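Local coordinates for serine-threonine phosphatase 2C (Toxoplasma gondii, PDB 2I44), which probably removes phosphate from phosphoserine and phosphothreonine of proteins as a metal-dependent phosphatase of the PP2C family, here with calcium ions bound, at residues 37-42 with 66-71; 58-63 with 309-314. All coordinates share one frame; numbering follows the deposited sequence.

Interaction 1 (37-42 with 66-71); sequences EDRFTL and FASENV
Arg39 NE donates to Glu69 OE1 at 2.7 Å, with an N-H...O angle of 162°, in a salt bridge that ties strand 38-43 to the first turn of helix 66-80 in the PP2C beta-sandwich. The carboxylate oxygen lies in the guanidinium plane, at its edge, and is met nearly along its own C-O axis, while the two planar groups are turned 67° against each other. Lys72 makes a long, weak ion pair with the same oxygen. The arginine chain folds back at chi2 (-65°), which brings its head round to the backbone just before it: Arg39 NH1 donates to Asp38 O at 2.8 Å, again nearly in the guanidinium plane, and also to Gln36 O. Bonds at NE and NH1 together restrict rotation of the group. Nearer the strand backbone, the aliphatic part of Arg39 lies against the helix backbone, with Arg39 CG 3.5 Å from Ser68 O. Ser68, buried close to calcium ligand Gly61, supplies the second polar link, from the helix to the turn that leads into the strand. Ser68 OG donates to Glu37 O at 2.9 Å, coming from above the carbonyl plane, and the same OG rests 3.4 Å from Arg39 CG.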
loop_
_atom_site.group_PDB
_atom_site.type_symbol
_atom_site.label_atom_id
_atom_site.label_comp_id
_atom_site.label_asym_id
_atom_site.label_seq_id
_atom_site.Cartn_x
_atom_site.Cartn_y
_atom_site.Cartn_z
ATOM N N GLU A 37 -6.012 2.073 12.894
ATOM C CA GLU A 37 -5.395 3.040 12.002
ATOM C C GLU A 37 -5.121 2.529 10.594
ATOM O O GLU A 37 -4.465 3.202 9.799
ATOM C CB GLU A 37 -4.118 3.579 12.650
ATOM C CG GLU A 37 -4.342 3.952 14.112
ATOM C CD GLU A 37 -3.254 4.830 14.698
ATOM O OE1 GLU A 37 -2.059 4.576 14.428
ATOM O OE2 GLU A 37 -3.599 5.770 15.450
ATOM N N ASP A 38 -5.622 1.336 10.291
ATOM C CA ASP A 38 -5.479 0.758 8.961
ATOM C C ASP A 38 -6.662 1.267 8.142
ATOM O O ASP A 38 -7.775 1.413 8.665
ATOM C CB ASP A 38 -5.566 -0.772 9.010
ATOM C CG ASP A 38 -4.222 -1.448 9.219
ATOM O OD1 ASP A 38 -3.218 -0.759 9.509
ATOM O OD2 ASP A 38 -4.184 -2.696 9.102
ATOM N N ARG A 39 -6.425 1.532 6.864
ATOM C CA ARG A 39 -7.472 1.987 5.959
ATOM C C ARG A 39 -7.272 1.303 4.606
ATOM O O ARG A 39 -6.237 0.678 4.366
ATOM C CB ARG A 39 -7.428 3.512 5.812
ATOM C CG ARG A 39 -7.851 4.266 7.075
ATOM C CD ARG A 39 -9.326 4.020 7.402
ATOM N NE ARG A 39 -9.793 4.843 8.518
ATOM C CZ ARG A 39 -9.502 4.628 9.802
ATOM N NH1 ARG A 39 -8.740 3.603 10.162
ATOM N NH2 ARG A 39 -9.967 5.454 10.730
ATOM N N PHE A 40 -8.256 1.411 3.723
ATOM C CA PHE A 40 -8.140 0.779 2.418
ATOM C C PHE A 40 -9.126 1.363 1.418
ATOM O O PHE A 40 -10.117 1.999 1.789
ATOM C CB PHE A 40 -8.349 -0.730 2.553
ATOM C CG PHE A 40 -9.641 -1.109 3.219
ATOM C CD1 PHE A 40 -10.844 -1.044 2.526
ATOM C CD2 PHE A 40 -9.655 -1.546 4.540
ATOM C CE1 PHE A 40 -12.039 -1.411 3.131
ATOM C CE2 PHE A 40 -10.851 -1.915 5.156
ATOM C CZ PHE A 40 -12.044 -1.847 4.449
ATOM N N THR A 41 -8.854 1.118 0.144
ATOM C CA THR A 41 -9.678 1.646 -0.923
ATOM C C THR A 41 -9.705 0.673 -2.087
ATOM O O THR A 41 -8.672 0.149 -2.489
ATOM C CB THR A 41 -9.113 3.003 -1.402
ATOM O OG1 THR A 41 -9.168 3.949 -0.324
ATOM C CG2 THR A 41 -9.899 3.531 -2.605
ATOM N N LEU A 42 -10.897 0.418 -2.611
ATOM C CA LEU A 42 -11.047 -0.469 -3.749
ATOM C C LEU A 42 -12.006 0.163 -4.749
ATOM O O LEU A 42 -13.152 0.461 -4.414
ATOM C CB LEU A 42 -11.574 -1.843 -3.302
ATOM C CG LEU A 42 -11.559 -2.966 -4.352
ATOM C CD1 LEU A 42 -11.760 -4.309 -3.681
ATOM C CD2 LEU A 42 -12.632 -2.732 -5.390
ATOM N N PHE A 66 -5.304 10.025 11.087
ATOM C CA PHE A 66 -5.495 11.128 10.154
ATOM C C PHE A 66 -4.967 10.905 8.736
ATOM O O PHE A 66 -5.694 11.092 7.764
ATOM C CB PHE A 66 -4.887 12.417 10.713
ATOM C CG PHE A 66 -5.143 13.619 9.852
ATOM C CD1 PHE A 66 -6.341 14.320 9.949
ATOM C CD2 PHE A 66 -4.201 14.032 8.919
ATOM C CE1 PHE A 66 -6.593 15.421 9.124
ATOM C CE2 PHE A 66 -4.442 15.127 8.091
ATOM C CZ PHE A 66 -5.642 15.823 8.195
ATOM N N ALA A 67 -3.704 10.521 8.610
ATOM C CA ALA A 67 -3.126 10.314 7.287
ATOM C C ALA A 67 -3.792 9.191 6.497
ATOM O O ALA A 67 -4.132 9.381 5.326
ATOM C CB ALA A 67 -1.623 10.065 7.396
ATOM N N SER A 68 -3.979 8.024 7.114
ATOM C CA SER A 68 -4.606 6.909 6.400
ATOM C C SER A 68 -6.087 7.179 6.100
ATOM O O SER A 68 -6.582 6.849 5.022
ATOM C CB SER A 68 -4.460 5.603 7.195
ATOM O OG SER A 68 -5.072 5.693 8.474
ATOM N N GLU A 69 -6.791 7.790 7.048
ATOM C CA GLU A 69 -8.211 8.082 6.864
ATOM C C GLU A 69 -8.476 8.999 5.670
ATOM O O GLU A 69 -9.449 8.815 4.933
ATOM C CB GLU A 69 -8.781 8.706 8.141
ATOM C CG GLU A 69 -10.191 9.275 8.020
ATOM C CD GLU A 69 -11.239 8.259 7.581
ATOM O OE1 GLU A 69 -10.965 7.036 7.590
ATOM O OE2 GLU A 69 -12.357 8.697 7.235
ATOM N N ASN A 70 -7.601 9.982 5.482
ATOM C CA ASN A 70 -7.747 10.925 4.386
ATOM C C ASN A 70 -7.117 10.494 3.065
ATOM O O ASN A 70 -7.776 10.536 2.019
ATOM C CB ASN A 70 -7.190 12.285 4.807
ATOM C CG ASN A 70 -8.109 13.004 5.773
ATOM O OD1 ASN A 70 -9.098 13.605 5.364
ATOM N ND2 ASN A 70 -7.798 12.926 7.065
ATOM N N VAL A 71 -5.855 10.077 3.102
ATOM C CA VAL A 71 -5.178 9.680 1.872
ATOM C C VAL A 71 -5.985 8.664 1.076
ATOM O O VAL A 71 -5.908 8.633 -0.151
ATOM C CB VAL A 71 -3.754 9.110 2.154
ATOM C CG1 VAL A 71 -3.814 7.612 2.401
ATOM C CG2 VAL A 71 -2.821 9.442 0.994
#

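Interaction 2 (58-63 with 309-314). With CA (calcium ion), chain D; CA (calcium ion), chain E.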
loop_
_atom_site.group_PDB
_atom_site.type_symbol
_atom_site.label_atom_id
_atom_site.label_comp_id
_atom_site.label_asym_id
_atom_site.label_seq_id
_atom_site.Cartn_x
_atom_site.Cartn_y
_atom_site.Cartn_z
ATOM N N VAL A 58 -4.241 -0.218 0.221
ATOM C CA VAL A 58 -4.319 -0.498 1.645
ATOM C C VAL A 58 -3.357 0.475 2.314
ATOM O O VAL A 58 -2.256 0.710 1.809
ATOM C CB VAL A 58 -3.915 -1.959 1.953
ATOM C CG1 VAL A 58 -3.856 -2.181 3.461
ATOM C CG2 VAL A 58 -4.916 -2.916 1.323
ATOM N N PHE A 59 -3.757 1.035 3.452
ATOM C CA PHE A 59 -2.919 2.028 4.121
ATOM C C PHE A 59 -2.738 1.813 5.615
ATOM O O PHE A 59 -3.712 1.779 6.365
ATOM C CB PHE A 59 -3.525 3.417 3.877
ATOM C CG PHE A 59 -3.959 3.643 2.456
ATOM C CD1 PHE A 59 -3.033 4.005 1.482
ATOM C CD2 PHE A 59 -5.289 3.447 2.083
ATOM C CE1 PHE A 59 -3.422 4.166 0.156
ATOM C CE2 PHE A 59 -5.688 3.607 0.758
ATOM C CZ PHE A 59 -4.750 3.968 -0.207
ATOM N N ASP A 60 -1.487 1.675 6.049
ATOM C CA ASP A 60 -1.191 1.484 7.471
ATOM C C ASP A 60 -0.830 2.829 8.100
ATOM O O ASP A 60 0.290 3.325 7.950
ATOM C CB ASP A 60 -0.026 0.494 7.657
ATOM C CG ASP A 60 0.211 0.115 9.124
ATOM O OD1 ASP A 60 -0.401 0.735 10.021
ATOM O OD2 ASP A 60 1.024 -0.810 9.375
ATOM N N GLY A 61 -1.785 3.422 8.810
ATOM C CA GLY A 61 -1.528 4.695 9.450
ATOM C C GLY A 61 -0.802 4.543 10.770
ATOM O O GLY A 61 -0.792 3.461 11.365
ATOM N N THR A 62 -0.175 5.623 11.217
ATOM C CA THR A 62 0.538 5.641 12.486
ATOM C C THR A 62 0.513 7.076 13.030
ATOM O O THR A 62 0.530 8.039 12.261
ATOM C CB THR A 62 1.995 5.157 12.329
ATOM O OG1 THR A 62 2.664 5.227 13.592
ATOM C CG2 THR A 62 2.734 6.013 11.336
ATOM N N VAL A 63 0.493 7.196 14.355
ATOM C CA VAL A 63 0.413 8.479 15.047
ATOM C C VAL A 63 -0.956 9.056 14.699
ATOM O O VAL A 63 -1.068 10.126 14.105
ATOM C CB VAL A 63 1.517 9.477 14.602
ATOM C CG1 VAL A 63 1.499 10.694 15.511
ATOM C CG2 VAL A 63 2.891 8.810 14.642
ATOM N N SER A 309 0.262 -9.435 21.633
ATOM C CA SER A 309 -0.821 -8.497 21.377
ATOM C C SER A 309 -0.711 -8.224 19.877
ATOM O O SER A 309 0.357 -7.848 19.388
ATOM C CB SER A 309 -0.606 -7.202 22.163
ATOM O OG SER A 309 -1.689 -6.303 21.983
ATOM N N ALA A 310 -1.806 -8.434 19.149
ATOM C CA ALA A 310 -1.823 -8.242 17.698
ATOM C C ALA A 310 -1.949 -6.788 17.239
ATOM O O ALA A 310 -2.621 -5.969 17.866
ATOM C CB ALA A 310 -2.950 -9.079 17.082
ATOM N N ASP A 311 -1.288 -6.478 16.130
ATOM C CA ASP A 311 -1.335 -5.140 15.553
ATOM C C ASP A 311 -2.619 -5.023 14.732
ATOM O O ASP A 311 -3.336 -6.010 14.581
ATOM C CB ASP A 311 -0.115 -4.948 14.648
ATOM C CG ASP A 311 -0.088 -3.587 13.982
ATOM O OD1 ASP A 311 -0.681 -2.635 14.537
ATOM O OD2 ASP A 311 0.537 -3.465 12.907
ATOM N N ASN A 312 -2.934 -3.835 14.214
ATOM C CA ASN A 312 -4.116 -3.728 13.359
ATOM C C ASN A 312 -3.743 -4.658 12.200
ATOM O O ASN A 312 -2.569 -4.725 11.816
ATOM C CB ASN A 312 -4.303 -2.314 12.777
ATOM C CG ASN A 312 -4.714 -1.281 13.810
ATOM O OD1 ASN A 312 -5.319 -1.597 14.835
ATOM N ND2 ASN A 312 -4.410 -0.025 13.520
ATOM N N ILE A 313 -4.721 -5.369 11.647
ATOM C CA ILE A 313 -4.466 -6.280 10.539
ATOM C C ILE A 313 -5.498 -6.051 9.451
ATOM O O ILE A 313 -6.697 -6.043 9.713
ATOM C CB ILE A 313 -4.553 -7.763 10.970
ATOM C CG1 ILE A 313 -3.733 -8.000 12.239
ATOM C CG2 ILE A 313 -4.028 -8.657 9.846
ATOM C CD1 ILE A 313 -3.874 -9.403 12.808
ATOM N N THR A 314 -5.021 -5.862 8.229
ATOM C CA THR A 314 -5.892 -5.645 7.087
ATOM C C THR A 314 -5.379 -6.447 5.906
ATOM O O THR A 314 -4.183 -6.420 5.591
ATOM C CB THR A 314 -5.946 -4.155 6.702
ATOM O OG1 THR A 314 -6.592 -3.423 7.750
ATOM C CG2 THR A 314 -6.716 -3.949 5.403
HETATM CA CA CA D . 0.888 -1.777 11.376
HETATM CA CA CA E . -0.399 1.432 12.116
HETATM O O HOH W 1 -0.020 -0.511 12.782
HETATM O O HOH W 2 -1.122 -2.578 10.535
HETATM O O HOH W 3 2.667 -1.043 11.550
HETATM O O HOH W 4 1.919 1.590 12.151
HETATM O O HOH W 5 -1.154 2.265 14.090
#
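Asp60 and Asp311 meet through metal, both holding one calcium ion of the binuclear centre characteristic of PP2C phosphatases. Asp60 OD2 binds this ion at 2.2 Å and Asp311 OD2 binds it at 2.3 Å; Asp266 is a further protein ligand. The other oxygen of the Asp60 carboxylate, OD1, binds the second calcium ion at 2.2 Å, which also takes Gly61 O from the next residue of the strand. Asp60 bridges the pair: with CG anti to the backbone N (chi1 -173°) the carboxylate reaches both ions. Between the two aspartates the OD2 atoms remain 4.4 Å apart, and their like charges are probably offset by the shared cation.

Water completes the link: water 1 bridges the two ions and donates to Asp311 OD1 at 2.8 Å, so this carboxylate holds the metal with one oxygen and the bridging water with the other. Water 2, on the first ion, donates to Asn312 O.

Direct contact is apolar: Val58 CG1 touches Thr314 CG2 at 3.9 Å, while Thr314 OG1 turns to Thr28. This buried pair packs strand 53-62 of one sheet against strand 313-320 of the other, with strand 137-146 beside the former and helix 291-305 covering Ile313 on the latter.

The centres of interactions 1 and 2 are about 10 Å apart, and each contact has one segment in the same antiparallel sheet, on neighbouring strands 38-43 and 53-62. Arg39 O and Phe59 N, 2.7 Å apart, probably form one of the hydrogen bonds joining them. Along the chain the segments alternate: 37-42, 58-63, 66-71, then 309-314. Interaction 1 joins the sheet to the helix directly following strand 53-62, interaction 2 to the facing sheet. Asp38 OD2 and Thr314 OG1, probably hydrogen-bonded at 2.9 Å, connect the contacts across the sandwich. The calcium centre lies at one end of the sandwich, where strand 53-62 ends and 313-320 begins, with the Ser68 side chain about 4 Å from Gly61 (nearest atoms).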